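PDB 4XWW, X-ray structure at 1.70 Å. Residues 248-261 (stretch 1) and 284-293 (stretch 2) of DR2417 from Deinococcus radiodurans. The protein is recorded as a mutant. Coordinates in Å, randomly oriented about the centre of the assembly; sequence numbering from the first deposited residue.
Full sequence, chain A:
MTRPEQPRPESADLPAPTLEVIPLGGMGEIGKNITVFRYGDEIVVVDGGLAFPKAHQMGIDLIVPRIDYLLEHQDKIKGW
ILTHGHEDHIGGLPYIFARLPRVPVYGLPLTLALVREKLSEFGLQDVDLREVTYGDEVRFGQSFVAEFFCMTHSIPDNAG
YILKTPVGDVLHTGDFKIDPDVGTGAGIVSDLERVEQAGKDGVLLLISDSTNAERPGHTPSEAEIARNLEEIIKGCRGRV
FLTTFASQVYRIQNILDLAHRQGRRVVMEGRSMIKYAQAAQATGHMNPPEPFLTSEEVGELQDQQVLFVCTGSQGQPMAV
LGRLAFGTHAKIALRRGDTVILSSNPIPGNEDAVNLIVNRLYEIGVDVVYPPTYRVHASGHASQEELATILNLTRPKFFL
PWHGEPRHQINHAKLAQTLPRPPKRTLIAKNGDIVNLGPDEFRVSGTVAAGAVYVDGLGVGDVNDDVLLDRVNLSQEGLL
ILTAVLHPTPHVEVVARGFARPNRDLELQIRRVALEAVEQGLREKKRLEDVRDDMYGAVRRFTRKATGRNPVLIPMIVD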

ATOM      1  N   GLN A 248      -4.217 -13.696  18.418  1.00 15.65           N
ATOM      2  CA  GLN A 248      -3.435 -14.878  18.072  1.00 14.05           C
ATOM      3  C   GLN A 248      -3.099 -15.592  19.362  1.00 15.29           C
ATOM      4  O   GLN A 248      -1.962 -15.563  19.835  1.00 19.33           O
ATOM      5  CB  GLN A 248      -2.152 -14.535  17.303  1.00 19.38           C
ATOM      6  CG  GLN A 248      -1.993 -15.323  15.987  1.00 19.19           C
ATOM      7  CD  GLN A 248      -1.935 -16.859  16.135  1.00 22.95           C
ATOM      8  OE1 GLN A 248      -2.157 -17.434  17.213  1.00 17.78           O
ATOM      9  NE2 GLN A 248      -1.646 -17.527  15.023  1.00 22.01           N
ATOM     10  N   VAL A 249      -4.112 -16.233  19.931  1.00 16.39           N
ATOM     11  CA  VAL A 249      -3.971 -16.840  21.240  1.00 19.31           C
ATOM     12  C   VAL A 249      -2.919 -17.937  21.277  1.00 19.33           C
ATOM     13  O   VAL A 249      -2.178 -18.014  22.251  1.00 21.22           O
ATOM     14  CB  VAL A 249      -5.316 -17.419  21.739  1.00 19.09           C
ATOM     15  CG1 VAL A 249      -5.143 -17.974  23.136  1.00 23.07           C
ATOM     16  CG2 VAL A 249      -6.398 -16.323  21.725  1.00 20.17           C
ATOM     17  N   TYR A 250      -2.846 -18.788  20.250  1.00 16.56           N
ATOM     18  CA  TYR A 250      -1.794 -19.817  20.264  1.00 20.35           C
ATOM     19  C   TYR A 250      -0.389 -19.206  20.308  1.00 22.64           C
ATOM     20  O   TYR A 250       0.447 -19.602  21.123  1.00 20.81           O
ATOM     21  CB  TYR A 250      -1.872 -20.729  19.045  1.00 20.42           C
ATOM     22  CG  TYR A 250      -3.179 -21.453  18.879  1.00 22.33           C
ATOM     23  CD1 TYR A 250      -3.859 -21.997  19.975  1.00 19.65           C
ATOM     24  CD2 TYR A 250      -3.732 -21.604  17.620  1.00 23.09           C
ATOM     25  CE1 TYR A 250      -5.083 -22.673  19.793  1.00 17.94           C
ATOM     26  CE2 TYR A 250      -4.922 -22.271  17.433  1.00 20.18           C
ATOM     27  CZ  TYR A 250      -5.592 -22.801  18.509  1.00 21.40           C
ATOM     28  OH  TYR A 250      -6.780 -23.447  18.267  1.00 23.67           O
ATOM     29  N   ARG A 251      -0.133 -18.288  19.383  1.00 19.12           N
ATOM     30  CA  ARG A 251       1.131 -17.538  19.323  1.00 19.90           C
ATOM     31  C   ARG A 251       1.485 -16.912  20.675  1.00 15.65           C
ATOM     32  O   ARG A 251       2.609 -17.073  21.184  1.00 17.07           O
ATOM     33  CB  ARG A 251       1.026 -16.456  18.247  1.00 21.90           C
ATOM     34  CG  ARG A 251       2.318 -15.635  17.964  1.00 20.39           C
ATOM     35  CD  ARG A 251       3.285 -16.338  17.003  1.00 19.28           C
ATOM     36  NE  ARG A 251       2.637 -16.805  15.782  1.00 15.42           N
ATOM     37  CZ  ARG A 251       2.395 -16.068  14.699  1.00 21.08           C
ATOM     38  NH1 ARG A 251       2.789 -14.781  14.640  1.00 18.82           N
ATOM     39  NH2 ARG A 251       1.785 -16.641  13.657  1.00 17.42           N
ATOM     40  N   ILE A 252       0.533 -16.191  21.254  1.00 17.03           N
ATOM     41  CA  ILE A 252       0.788 -15.514  22.516  1.00 18.99           C
ATOM     42  C   ILE A 252       1.019 -16.521  23.645  1.00 20.60           C
ATOM     43  O   ILE A 252       1.925 -16.348  24.452  1.00 17.68           O
ATOM     44  CB  ILE A 252      -0.353 -14.556  22.873  1.00 16.47           C
ATOM     45  CG1 ILE A 252      -0.410 -13.443  21.817  1.00 23.96           C
ATOM     46  CG2 ILE A 252      -0.112 -13.954  24.239  1.00 19.09           C
ATOM     47  CD1 ILE A 252      -1.650 -12.551  21.886  1.00 20.80           C
ATOM     48  N   GLN A 253       0.223 -17.582  23.704  1.00 20.19           N
ATOM     49  CA  GLN A 253       0.435 -18.575  24.761  1.00 19.83           C
ATOM     50  C   GLN A 253       1.833 -19.183  24.648  1.00 20.92           C
ATOM     51  O   GLN A 253       2.549 -19.326  25.642  1.00 20.19           O
ATOM     52  CB  GLN A 253      -0.606 -19.694  24.709  1.00 18.37           C
ATOM     53  CG  GLN A 253      -0.339 -20.797  25.741  1.00 23.84           C
ATOM     54  CD  GLN A 253      -0.599 -20.344  27.172  1.00 26.94           C
ATOM     55  OE1 GLN A 253      -1.559 -19.620  27.442  1.00 26.01           O
ATOM     56  NE2 GLN A 253       0.237 -20.801  28.105  1.00 23.65           N
ATOM     57  N   ASN A 254       2.228 -19.527  23.431  1.00 21.21           N
ATOM     58  CA  ASN A 254       3.563 -20.093  23.240  1.00 21.09           C
ATOM     59  C   ASN A 254       4.657 -19.100  23.644  1.00 19.79           C
ATOM     60  O   ASN A 254       5.685 -19.495  24.186  1.00 20.19           O
ATOM     61  CB  ASN A 254       3.738 -20.555  21.789  1.00 20.42           C
ATOM     62  CG  ASN A 254       2.870 -21.765  21.452  1.00 23.40           C
ATOM     63  OD1 ASN A 254       2.506 -22.557  22.332  1.00 25.30           O
ATOM     64  ND2 ASN A 254       2.564 -21.930  20.171  1.00 23.08           N
ATOM     65  N   ILE A 255       4.409 -17.810  23.439  1.00 16.69           N
ATOM     66  CA  ILE A 255       5.352 -16.789  23.887  1.00 20.09           C
ATOM     67  C   ILE A 255       5.383 -16.713  25.425  1.00 21.41           C
ATOM     68  O   ILE A 255       6.447 -16.553  26.024  1.00 19.23           O
ATOM     69  CB  ILE A 255       5.004 -15.414  23.275  1.00 18.03           C
ATOM     70  CG1 ILE A 255       5.246 -15.460  21.759  1.00 22.17           C
ATOM     71  CG2 ILE A 255       5.757 -14.278  23.995  1.00 17.44           C
ATOM     72  CD1 ILE A 255       4.493 -14.373  21.015  1.00 19.99           C
ATOM     73  N   LEU A 256       4.224 -16.840  26.062  1.00 20.55           N
ATOM     74  CA  LEU A 256       4.189 -16.848  27.528  1.00 27.32           C
ATOM     75  C   LEU A 256       5.040 -17.986  28.071  1.00 26.79           C
ATOM     76  O   LEU A 256       5.817 -17.811  29.013  1.00 26.46           O
ATOM     77  CB  LEU A 256       2.758 -16.975  28.053  1.00 19.97           C
ATOM     78  CG  LEU A 256       1.785 -15.897  27.580  1.00 24.39           C
ATOM     79  CD1 LEU A 256       0.421 -16.071  28.288  1.00 27.27           C
ATOM     80  CD2 LEU A 256       2.339 -14.497  27.790  1.00 20.04           C
ATOM     81  N   ASP A 257       4.911 -19.151  27.448  1.00 20.95           N
ATOM     82  CA  ASP A 257       5.629 -20.314  27.942  1.00 22.80           C
ATOM     83  C   ASP A 257       7.131 -20.203  27.687  1.00 21.58           C
ATOM     84  O   ASP A 257       7.927 -20.512  28.568  1.00 25.87           O
ATOM     85  CB  ASP A 257       5.057 -21.589  27.329  1.00 23.28           C
ATOM     86  CG  ASP A 257       3.677 -21.937  27.896  1.00 24.45           C
ATOM     87  OD1 ASP A 257       3.448 -21.731  29.108  1.00 28.72           O
ATOM     88  OD2 ASP A 257       2.813 -22.385  27.122  1.00 25.02           O
ATOM     89  N   LEU A 258       7.535 -19.743  26.504  1.00 19.40           N
ATOM     90  CA  LEU A 258       8.973 -19.585  26.266  1.00 21.65           C
ATOM     91  C   LEU A 258       9.556 -18.475  27.126  1.00 23.37           C
ATOM     92  O   LEU A 258      10.709 -18.559  27.536  1.00 23.54           O
ATOM     93  CB  LEU A 258       9.280 -19.322  24.788  1.00 19.42           C
ATOM     94  CG  LEU A 258       8.918 -17.977  24.164  1.00 20.74           C
ATOM     95  CD1 LEU A 258      10.053 -16.939  24.323  1.00 21.30           C
ATOM     96  CD2 LEU A 258       8.563 -18.198  22.698  1.00 24.02           C
ATOM     97  N   ALA A 259       8.762 -17.446  27.414  1.00 23.51           N
ATOM     98  CA  ALA A 259       9.220 -16.365  28.289  1.00 24.98           C
ATOM     99  C   ALA A 259       9.567 -16.906  29.664  1.00 25.90           C
ATOM    100  O   ALA A 259      10.599 -16.568  30.240  1.00 25.68           O
ATOM    101  CB  ALA A 259       8.163 -15.271  28.403  1.00 24.85           C
ATOM    102  N   HIS A 260       8.695 -17.747  30.194  1.00 24.88           N
ATOM    103  CA  HIS A 260       8.956 -18.372  31.478  1.00 28.80           C
ATOM    104  C   HIS A 260      10.254 -19.183  31.433  1.00 28.22           C
ATOM    105  O   HIS A 260      11.092 -19.073  32.330  1.00 26.55           O
ATOM    106  CB  HIS A 260       7.781 -19.261  31.877  1.00 28.91           C
ATOM    107  CG  HIS A 260       7.941 -19.895  33.218  1.00 38.73           C
ATOM    108  ND1 HIS A 260       7.832 -19.186  34.393  1.00 42.38           N
ATOM    109  CD2 HIS A 260       8.221 -21.173  33.572  1.00 46.16           C
ATOM    110  CE1 HIS A 260       8.031 -19.998  35.415  1.00 44.07           C
ATOM    111  NE2 HIS A 260       8.270 -21.209  34.942  1.00 42.41           N
ATOM    112  N   ARG A 261      10.425 -19.992  30.390  1.00 29.26           N
ATOM    113  CA  ARG A 261      11.634 -20.807  30.275  1.00 31.52           C
ATOM    114  C   ARG A 261      12.872 -19.924  30.173  1.00 26.01           C
ATOM    115  O   ARG A 261      13.959 -20.296  30.615  1.00 26.36           O
ATOM    116  CB  ARG A 261      11.552 -21.749  29.069  1.00 23.92           C
ATOM    117  CG  ARG A 261      10.479 -22.837  29.210  1.00 28.69           C
ATOM    118  CD  ARG A 261      10.573 -23.885  28.104  1.00 29.07           C
ATOM    119  NE  ARG A 261      10.344 -23.366  26.752  1.00 25.80           N
ATOM    120  CZ  ARG A 261       9.153 -23.327  26.166  1.00 24.50           C
ATOM    121  NH1 ARG A 261       8.076 -23.742  26.828  1.00 27.51           N
ATOM    122  NH2 ARG A 261       9.023 -22.871  24.925  1.00 24.20           N
ATOM    123  N   GLY A 284     -10.442 -20.740  28.879  1.00 23.78           N
ATOM    124  CA  GLY A 284      -9.435 -21.770  29.061  1.00 28.11           C
ATOM    125  C   GLY A 284      -8.371 -21.934  27.991  1.00 31.84           C
ATOM    126  O   GLY A 284      -7.606 -22.899  28.021  1.00 31.11           O
ATOM    127  N   HIS A 285      -8.298 -20.996  27.047  1.00 22.23           N
ATOM    128  CA  HIS A 285      -7.329 -21.115  25.962  1.00 22.94           C
ATOM    129  C   HIS A 285      -5.990 -20.475  26.281  1.00 21.06           C
ATOM    130  O   HIS A 285      -4.999 -20.757  25.625  1.00 27.11           O
ATOM    131  CB  HIS A 285      -7.894 -20.506  24.675  1.00 24.45           C
ATOM    132  CG  HIS A 285      -9.137 -21.186  24.209  1.00 21.36           C
ATOM    133  ND1 HIS A 285      -9.135 -22.451  23.671  1.00 25.63           N
ATOM    134  CD2 HIS A 285     -10.434 -20.781  24.217  1.00 26.03           C
ATOM    135  CE1 HIS A 285     -10.374 -22.808  23.372  1.00 21.91           C
ATOM    136  NE2 HIS A 285     -11.178 -21.805  23.689  1.00 22.46           N
ATOM    137  N   MET A 286      -5.975 -19.615  27.290  1.00 23.14           N
ATOM    138  CA  MET A 286      -4.740 -18.945  27.690  1.00 26.07           C
ATOM    139  C   MET A 286      -4.490 -19.162  29.169  1.00 27.47           C
ATOM    140  O   MET A 286      -5.365 -18.903  29.992  1.00 25.53           O
ATOM    141  CB  MET A 286      -4.795 -17.454  27.382  1.00 25.22           C
ATOM    142  CG  MET A 286      -3.445 -16.744  27.542  1.00 25.72           C
ATOM    143  SD  MET A 286      -3.554 -14.967  27.258  1.00 29.19           S
ATOM    144  CE  MET A 286      -3.680 -14.935  25.454  1.00 21.85           C
ATOM    145  N   ASN A 287      -3.285 -19.621  29.491  1.00 25.56           N
ATOM    146  CA  ASN A 287      -2.908 -19.941  30.856  1.00 28.55           C
ATOM    147  C   ASN A 287      -1.487 -19.460  31.139  1.00 25.80           C
ATOM    148  O   ASN A 287      -0.522 -20.173  30.896  1.00 27.65           O
ATOM    149  CB  ASN A 287      -3.030 -21.448  31.097  1.00 34.29           C
ATOM    150  CG  ASN A 287      -4.432 -21.967  30.833  1.00 40.00           C
ATOM    151  OD1 ASN A 287      -5.308 -21.864  31.693  1.00 38.42           O
ATOM    152  ND2 ASN A 287      -4.655 -22.524  29.642  1.00 37.66           N
ATOM    153  N   PRO A 288      -1.359 -18.229  31.630  1.00 25.80           N
ATOM    154  CA  PRO A 288      -0.033 -17.667  31.892  1.00 32.38           C
ATOM    155  C   PRO A 288       0.644 -18.439  33.017  1.00 33.30           C
ATOM    156  O   PRO A 288       0.050 -18.603  34.078  1.00 29.68           O
ATOM    157  CB  PRO A 288      -0.325 -16.216  32.307  1.00 36.75           C
ATOM    158  CG  PRO A 288      -1.734 -15.956  31.871  1.00 38.42           C
ATOM    159  CD  PRO A 288      -2.438 -17.270  31.902  1.00 35.71           C
ATOM    160  N   PRO A 289       1.868 -18.922  32.774  1.00 32.12           N
ATOM    161  CA  PRO A 289       2.589 -19.724  33.765  1.00 38.44           C
ATOM    162  C   PRO A 289       3.021 -18.874  34.961  1.00 40.22           C
ATOM    163  O   PRO A 289       3.219 -19.391  36.060  1.00 37.98           O
ATOM    164  CB  PRO A 289       3.794 -20.259  32.983  1.00 38.78           C
ATOM    165  CG  PRO A 289       3.931 -19.352  31.795  1.00 36.54           C
ATOM    166  CD  PRO A 289       2.561 -18.870  31.475  1.00 32.78           C
ATOM    167  N   GLU A 290       3.187 -17.577  34.730  1.00 34.70           N
ATOM    168  CA  GLU A 290       3.361 -16.609  35.806  1.00 40.29           C
ATOM    169  C   GLU A 290       2.418 -15.451  35.547  1.00 33.45           C
ATOM    170  O   GLU A 290       2.112 -15.155  34.389  1.00 32.11           O
ATOM    171  CB  GLU A 290       4.805 -16.098  35.888  1.00 34.58           C
ATOM    172  CG  GLU A 290       5.844 -17.149  36.230  1.00 38.26           C
ATOM    173  CD  GLU A 290       7.256 -16.580  36.246  1.00 41.16           C
ATOM    174  OE1 GLU A 290       7.964 -16.693  35.219  1.00 36.96           O
ATOM    175  OE2 GLU A 290       7.658 -16.017  37.284  1.00 41.31           O
ATOM    176  N   PRO A 291       1.962 -14.783  36.616  1.00 30.93           N
ATOM    177  CA  PRO A 291       1.092 -13.613  36.450  1.00 31.26           C
ATOM    178  C   PRO A 291       1.672 -12.540  35.523  1.00 33.35           C
ATOM    179  O   PRO A 291       2.882 -12.275  35.566  1.00 30.35           O
ATOM    180  CB  PRO A 291       0.968 -13.079  37.871  1.00 34.77           C
ATOM    181  CG  PRO A 291       1.078 -14.322  38.733  1.00 37.33           C
ATOM    182  CD  PRO A 291       2.055 -15.216  38.031  1.00 30.71           C
ATOM    183  N   PHE A 292       0.826 -11.939  34.688  1.00 31.40           N
ATOM    184  CA  PHE A 292       1.220 -10.729  33.963  1.00 30.06           C
ATOM    185  C   PHE A 292       1.665  -9.637  34.931  1.00 29.78           C
ATOM    186  O   PHE A 292       1.124  -9.514  36.037  1.00 33.12           O
ATOM    187  CB  PHE A 292       0.068 -10.197  33.110  1.00 31.26           C
ATOM    188  CG  PHE A 292      -0.376 -11.134  32.033  1.00 35.81           C
ATOM    189  CD1 PHE A 292       0.539 -11.700  31.159  1.00 41.50           C
ATOM    190  CD2 PHE A 292      -1.709 -11.449  31.895  1.00 26.23           C
ATOM    191  CE1 PHE A 292       0.113 -12.575  30.161  1.00 40.38           C
ATOM    192  CE2 PHE A 292      -2.138 -12.323  30.904  1.00 28.57           C
ATOM    193  CZ  PHE A 292      -1.225 -12.883  30.038  1.00 34.24           C
ATOM    194  N   LEU A 293       2.649  -8.844  34.514  1.00 31.18           N
ATOM    195  CA  LEU A 293       3.084  -7.670  35.270  1.00 34.12           C
ATOM    196  C   LEU A 293       2.729  -6.390  34.520  1.00 28.94           C
ATOM    197  O   LEU A 293       2.452  -6.432  33.323  1.00 30.37           O
ATOM    198  CB  LEU A 293       4.595  -7.712  35.527  1.00 31.31           C
ATOM    199  CG  LEU A 293       5.201  -8.784  36.429  1.00 31.36           C
ATOM    200  CD1 LEU A 293       6.699  -8.543  36.608  1.00 32.88           C
ATOM    201  CD2 LEU A 293       4.512  -8.805  37.771  1.00 36.69           C
TER
HETATM  202  O   HOH W   1       1.399 -22.817  30.541  1.00 41.98           O

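Residues 249-261 form a helix, and the second stretch runs along one side of it as an irregular segment up to Glu290; the closest CA pairs are Gln253 CA-Met286 CA (6.0 Å), Leu256 CA-Pro288 CA (6.1 Å) and Asp257 CA-Pro289 CA (6.6 Å). Gln248 caps the helix N-terminus: its OE1 accepts from Arg251 N (3.1 Å), satisfying an amide that lies too early in the helix for an i-to-i-4 partner within it.

The central polar link is Gln253, whose carboxamide reads the backbone of Asn287 in both directions. Asn287 N donates to Gln253 OE1 (2.7 Å, 167°), and Gln253 NE2 donates to Asn287 O (3.0 Å, 170°), so a segment without strand pairing has both its amide and its carbonyl satisfied at this residue. The second NE2 hydrogen goes to Asp257 OD2 (3.2 Å from Gln253 NE2), one turn along the helix, which holds the carboxamide in place. The other carboxylate oxygen, Asp257 OD1, accepts from water 1 (2.7 Å from its O), and the same water donates to Asn287 O (3.3 Å), giving that carbonyl a second donor. The Asn287 side chain turns back on its own stretch, with a weak bond from ND2 to Gly284 O (3.4 Å).

Beside this network lies an apolar cluster. Met286 CE lies against Ile252 CG2 (3.9 Å) and Val249 CG1 (4.1 Å), while its CG meets Leu256 CD1 (4.0 Å). Leu256 also reaches Pro288 CB through CD1 (4.1 Å), Pro289 CD through CB (3.9 Å) and, through CD2, the edge of the Phe292 ring at CE1 (3.8 Å). These carbons have no donors or acceptors to satisfy, and their packing covers each other's surface.

Toward the end of the first stretch, His260 ND1 donates to Glu290 OE1 (2.6 Å, 148°), a short bond at the imidazole edge, while Pro289 CB covers one face of the ring. Proline, lacking an amide hydrogen, contributes only carbon surface here.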